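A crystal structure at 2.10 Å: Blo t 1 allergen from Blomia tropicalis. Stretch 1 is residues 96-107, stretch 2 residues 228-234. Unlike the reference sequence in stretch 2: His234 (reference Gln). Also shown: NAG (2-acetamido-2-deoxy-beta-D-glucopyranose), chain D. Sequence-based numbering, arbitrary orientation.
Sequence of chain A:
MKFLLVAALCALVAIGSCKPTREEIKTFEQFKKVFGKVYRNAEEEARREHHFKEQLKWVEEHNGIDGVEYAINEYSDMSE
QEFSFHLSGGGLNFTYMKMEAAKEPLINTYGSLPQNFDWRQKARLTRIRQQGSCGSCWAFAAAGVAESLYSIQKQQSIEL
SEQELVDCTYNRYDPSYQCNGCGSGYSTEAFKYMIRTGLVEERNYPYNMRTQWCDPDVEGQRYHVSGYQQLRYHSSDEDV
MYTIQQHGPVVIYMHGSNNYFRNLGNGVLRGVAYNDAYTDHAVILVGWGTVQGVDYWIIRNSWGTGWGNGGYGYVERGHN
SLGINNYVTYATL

Stretch 1 96-107: YMKMEAAKEPLI
Stretch 2 228-234: YQQLRYH

Segments far apart in sequence can be joined by very few direct hydrogen bonds, here a single one between backbones, with side chains and water pairing further polar groups. Residues 96-107 and 228-234 of the Blo t 1 allergen illustrate the principle, burying 538 Å² between them. The first stretch enters as the last part of a helix, with phi/psi of -61/-44 at Tyr96 and -67/-36 at Lys98. Ala101 N still bonds to Lys98 O at 3.2 Å, but Ala101 (-64/150) and Ala102 (-53/151) are extended. Lys103 turns back to -97/-16, and Glu104 to Ile107 run extended again. The second stretch is a strand through Gln230 (-92/127), then an extended loop in which Arg232 and Tyr233 adopt -50/136 and -53/138, before His234 turns to 58/43.

The register is set where the helix has given way to loop: the CA atoms of Ala101 and Gln230 lie 4.9 Å apart, those of Ala102 and Arg232 4.6 Å. Ala102 N donates to Gln230 O at 2.9 Å and 174°, a nearly linear bond. Ala102 O in turn lies 3.2 Å from Arg232 CA in a CA-H...O contact. Water extends this pairing. One molecule donates to Ala102 O (2.7 Å) and accepts from Tyr233 N (3.1 Å); another donates to Glu104 O (2.7 Å) and accepts from Arg232 N (3.0 Å). A third accepts from Gln230 N at 3.0 Å and donates weakly to Glu100 O at 3.4 Å.

Among the side chains, Gln230 is the buried centrepiece. Its CA-to-CB bond points toward the first stretch, and chi1 and chi2, both t (164°), extend the amide so that NE2 donates to Met97 O at 3.0 Å, a weak bond bent to 129°. An amide suits this place because it can reach a helix carbonyl without bringing in a charge. Ala101 is small enough to pack closely here, its CB 3.5 Å from Gln230 NE2 and 3.4 Å from Leu231 O. Gln229, with chi1 t and chi2 p, folds back so that NE2 donates to Gln230 O at 3.0 Å; that carbonyl therefore accepts from both stretches.

Arg232 has the largest covered area, 90 Å². With chi1, chi2 and chi3 all t, its aliphatic chain runs beside the turn, CB 3.5 Å from Glu104 O and CD 4.0 Å from Pro105 CD. The turn is braced internally by Lys103, whose CA-to-CB bond points away from the second stretch and whose NZ donates to Ala101 O at 2.5 Å.

Two further contacts are made by carbon atoms. Leu106 and Leu231, both m,t, bring their CD2 atoms to 4.0 Å. Lys98, m at chi1 and t beyond, lays CE over one face of the Tyr233 ring, 4.2 Å from CE1. The long methylene chain suits that face, whereas NZ, 5.5 Å from the ring centroid, can add at most a weak cation-pi attraction.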

# COMPACT_ATOMS: atom_id res chain seq x y z
N TYR A 96 -6.12 -5.70 17.47
CA TYR A 96 -4.77 -6.25 17.40
C TYR A 96 -3.76 -5.18 16.94
O TYR A 96 -2.68 -5.04 17.51
CB TYR A 96 -4.75 -7.46 16.46
CG TYR A 96 -3.36 -7.93 16.12
CD1 TYR A 96 -2.52 -8.46 17.10
CD2 TYR A 96 -2.87 -7.84 14.82
CE1 TYR A 96 -1.24 -8.88 16.80
CE2 TYR A 96 -1.59 -8.26 14.51
CZ TYR A 96 -0.78 -8.78 15.50
OH TYR A 96 0.49 -9.20 15.21
N MET A 97 -4.14 -4.41 15.91
CA MET A 97 -3.28 -3.36 15.37
C MET A 97 -3.05 -2.20 16.34
O MET A 97 -1.94 -1.70 16.44
CB MET A 97 -3.86 -2.84 14.06
CG MET A 97 -4.00 -3.91 13.01
SD MET A 97 -4.70 -3.33 11.46
CE MET A 97 -3.37 -2.30 10.85
N LYS A 98 -4.08 -1.78 17.07
CA LYS A 98 -3.92 -0.68 18.03
C LYS A 98 -3.01 -1.05 19.20
O LYS A 98 -2.25 -0.21 19.70
CB LYS A 98 -5.28 -0.22 18.57
CG LYS A 98 -6.09 0.64 17.61
CD LYS A 98 -7.54 0.70 18.06
CE LYS A 98 -8.40 1.50 17.09
NZ LYS A 98 -9.85 1.36 17.46
N MET A 99 -3.09 -2.30 19.64
CA MET A 99 -2.35 -2.76 20.82
C MET A 99 -0.82 -2.66 20.65
O MET A 99 -0.10 -2.45 21.62
CB MET A 99 -2.77 -4.19 21.15
CG MET A 99 -2.01 -4.84 22.29
SD MET A 99 -2.72 -6.45 22.67
CE MET A 99 -2.93 -7.14 21.03
N GLU A 100 -0.33 -2.79 19.43
CA GLU A 100 1.11 -2.79 19.22
C GLU A 100 1.71 -1.37 19.05
O GLU A 100 2.92 -1.18 19.15
CB GLU A 100 1.43 -3.67 18.02
CG GLU A 100 1.05 -5.14 18.25
CD GLU A 100 1.80 -5.78 19.41
OE1 GLU A 100 3.04 -5.59 19.51
OE2 GLU A 100 1.14 -6.44 20.25
N ALA A 101 0.87 -0.38 18.81
CA ALA A 101 1.35 0.99 18.60
C ALA A 101 2.06 1.60 19.80
O ALA A 101 1.74 1.27 20.94
CB ALA A 101 0.18 1.86 18.20
N ALA A 102 3.01 2.49 19.56
CA ALA A 102 3.49 3.38 20.62
C ALA A 102 2.28 4.08 21.26
O ALA A 102 1.26 4.27 20.61
CB ALA A 102 4.49 4.40 20.08
N LYS A 103 2.40 4.43 22.54
CA LYS A 103 1.30 5.09 23.25
C LYS A 103 1.48 6.61 23.28
O LYS A 103 0.53 7.34 23.54
CB LYS A 103 1.16 4.55 24.68
CG LYS A 103 0.94 3.05 24.74
CD LYS A 103 -0.17 2.63 23.77
CE LYS A 103 -0.37 1.11 23.76
NZ LYS A 103 0.76 0.37 23.11
N GLU A 104 2.69 7.08 23.00
CA GLU A 104 3.01 8.50 23.11
C GLU A 104 3.45 9.06 21.78
O GLU A 104 3.92 8.31 20.93
CB GLU A 104 4.11 8.72 24.15
CG GLU A 104 3.67 8.39 25.56
CD GLU A 104 2.50 9.22 26.01
OE1 GLU A 104 2.48 10.43 25.71
OE2 GLU A 104 1.59 8.65 26.66
N PRO A 105 3.33 10.40 21.59
CA PRO A 105 3.94 11.02 20.41
C PRO A 105 5.45 10.94 20.51
O PRO A 105 5.94 10.57 21.57
CB PRO A 105 3.48 12.49 20.47
CG PRO A 105 2.51 12.57 21.58
CD PRO A 105 2.71 11.39 22.48
N LEU A 106 6.17 11.27 19.44
CA LEU A 106 7.62 11.40 19.51
C LEU A 106 8.01 12.44 20.55
O LEU A 106 7.27 13.41 20.78
CB LEU A 106 8.20 11.81 18.17
CG LEU A 106 7.79 10.92 16.99
CD1 LEU A 106 8.41 11.42 15.70
CD2 LEU A 106 8.17 9.46 17.25
N ILE A 107 9.17 12.25 21.17
CA ILE A 107 9.78 13.30 21.98
C ILE A 107 9.89 14.54 21.08
O ILE A 107 10.47 14.49 19.99
CB ILE A 107 11.17 12.88 22.54
CG1 ILE A 107 10.99 11.82 23.65
CG2 ILE A 107 11.94 14.08 23.06
CD1 ILE A 107 12.28 11.06 23.97
N TYR A 228 11.45 -2.78 14.01
CA TYR A 228 10.42 -1.92 13.45
C TYR A 228 9.63 -1.29 14.58
O TYR A 228 9.61 -1.82 15.69
CB TYR A 228 9.50 -2.70 12.52
CG TYR A 228 8.72 -3.79 13.22
CD1 TYR A 228 9.27 -5.06 13.38
CD2 TYR A 228 7.45 -3.55 13.72
CE1 TYR A 228 8.55 -6.06 14.02
CE2 TYR A 228 6.73 -4.55 14.37
CZ TYR A 228 7.28 -5.80 14.51
OH TYR A 228 6.56 -6.79 15.14
N GLN A 229 8.98 -0.17 14.32
CA GLN A 229 8.20 0.49 15.37
C GLN A 229 6.97 1.14 14.78
O GLN A 229 7.07 1.91 13.83
CB GLN A 229 9.04 1.53 16.12
CG GLN A 229 8.23 2.37 17.13
CD GLN A 229 7.80 1.58 18.36
OE1 GLN A 229 8.63 0.97 19.05
NE2 GLN A 229 6.49 1.57 18.65
N GLN A 230 5.82 0.82 15.34
CA GLN A 230 4.57 1.42 14.91
C GLN A 230 4.27 2.65 15.71
O GLN A 230 4.28 2.57 16.94
CB GLN A 230 3.43 0.43 15.05
CG GLN A 230 2.05 1.05 14.98
CD GLN A 230 0.98 0.00 14.75
OE1 GLN A 230 1.27 -1.09 14.29
NE2 GLN A 230 -0.26 0.32 15.09
N LEU A 231 4.02 3.76 15.04
CA LEU A 231 3.77 5.02 15.74
C LEU A 231 2.39 5.02 16.42
O LEU A 231 1.52 4.19 16.14
CB LEU A 231 3.87 6.22 14.78
CG LEU A 231 5.19 6.55 14.05
CD1 LEU A 231 5.04 7.89 13.29
CD2 LEU A 231 6.39 6.63 15.00
N ARG A 232 2.24 5.96 17.35
CA ARG A 232 0.98 6.23 18.04
C ARG A 232 -0.19 6.37 17.06
O ARG A 232 -0.04 7.00 16.02
CB ARG A 232 1.15 7.51 18.88
CG ARG A 232 -0.11 8.11 19.41
CD ARG A 232 0.18 9.46 20.06
NE ARG A 232 -1.06 10.13 20.41
CZ ARG A 232 -1.63 11.08 19.69
NH1 ARG A 232 -1.06 11.52 18.57
NH2 ARG A 232 -2.77 11.62 20.09
N TYR A 233 -1.33 5.75 17.39
CA TYR A 233 -2.57 5.91 16.63
C TYR A 233 -2.89 7.40 16.50
O TYR A 233 -2.71 8.16 17.45
CB TYR A 233 -3.73 5.17 17.32
CG TYR A 233 -5.02 5.13 16.52
CD1 TYR A 233 -5.17 4.27 15.43
CD2 TYR A 233 -6.11 5.95 16.85
CE1 TYR A 233 -6.35 4.23 14.69
CE2 TYR A 233 -7.30 5.91 16.12
CZ TYR A 233 -7.41 5.05 15.04
OH TYR A 233 -8.58 5.00 14.30
N HIS A 234 -3.33 7.81 15.31
CA HIS A 234 -3.58 9.24 15.04
C HIS A 234 -2.33 10.09 15.24
O HIS A 234 -2.41 11.17 15.83
CB HIS A 234 -4.69 9.81 15.94
CG HIS A 234 -6.08 9.53 15.45
ND1 HIS A 234 -6.35 8.76 14.35
CD2 HIS A 234 -7.29 9.93 15.94
CE1 HIS A 234 -7.66 8.69 14.17
NE2 HIS A 234 -8.25 9.39 15.12
C1 NAG D . -8.35 -9.40 17.86
C2 NAG D . -9.11 -10.66 18.31
C3 NAG D . -9.28 -10.67 19.83
C4 NAG D . -7.95 -10.44 20.53
C5 NAG D . -7.32 -9.16 20.00
C6 NAG D . -5.97 -8.87 20.61
C7 NAG D . -10.59 -11.29 16.45
C8 NAG D . -12.00 -11.26 15.93
N2 NAG D . -10.41 -10.74 17.65
O3 NAG D . -9.82 -11.93 20.25
O4 NAG D . -8.13 -10.32 21.94
O5 NAG D . -7.12 -9.29 18.58
O6 NAG D . -4.92 -9.52 19.91
O7 NAG D . -9.67 -11.78 15.81
O HOH W 1 5.47 -1.64 17.02
O HOH W 2 3.51 -5.48 16.23
O HOH W 3 -1.39 4.48 20.18
O HOH W 4 4.52 7.67 18.35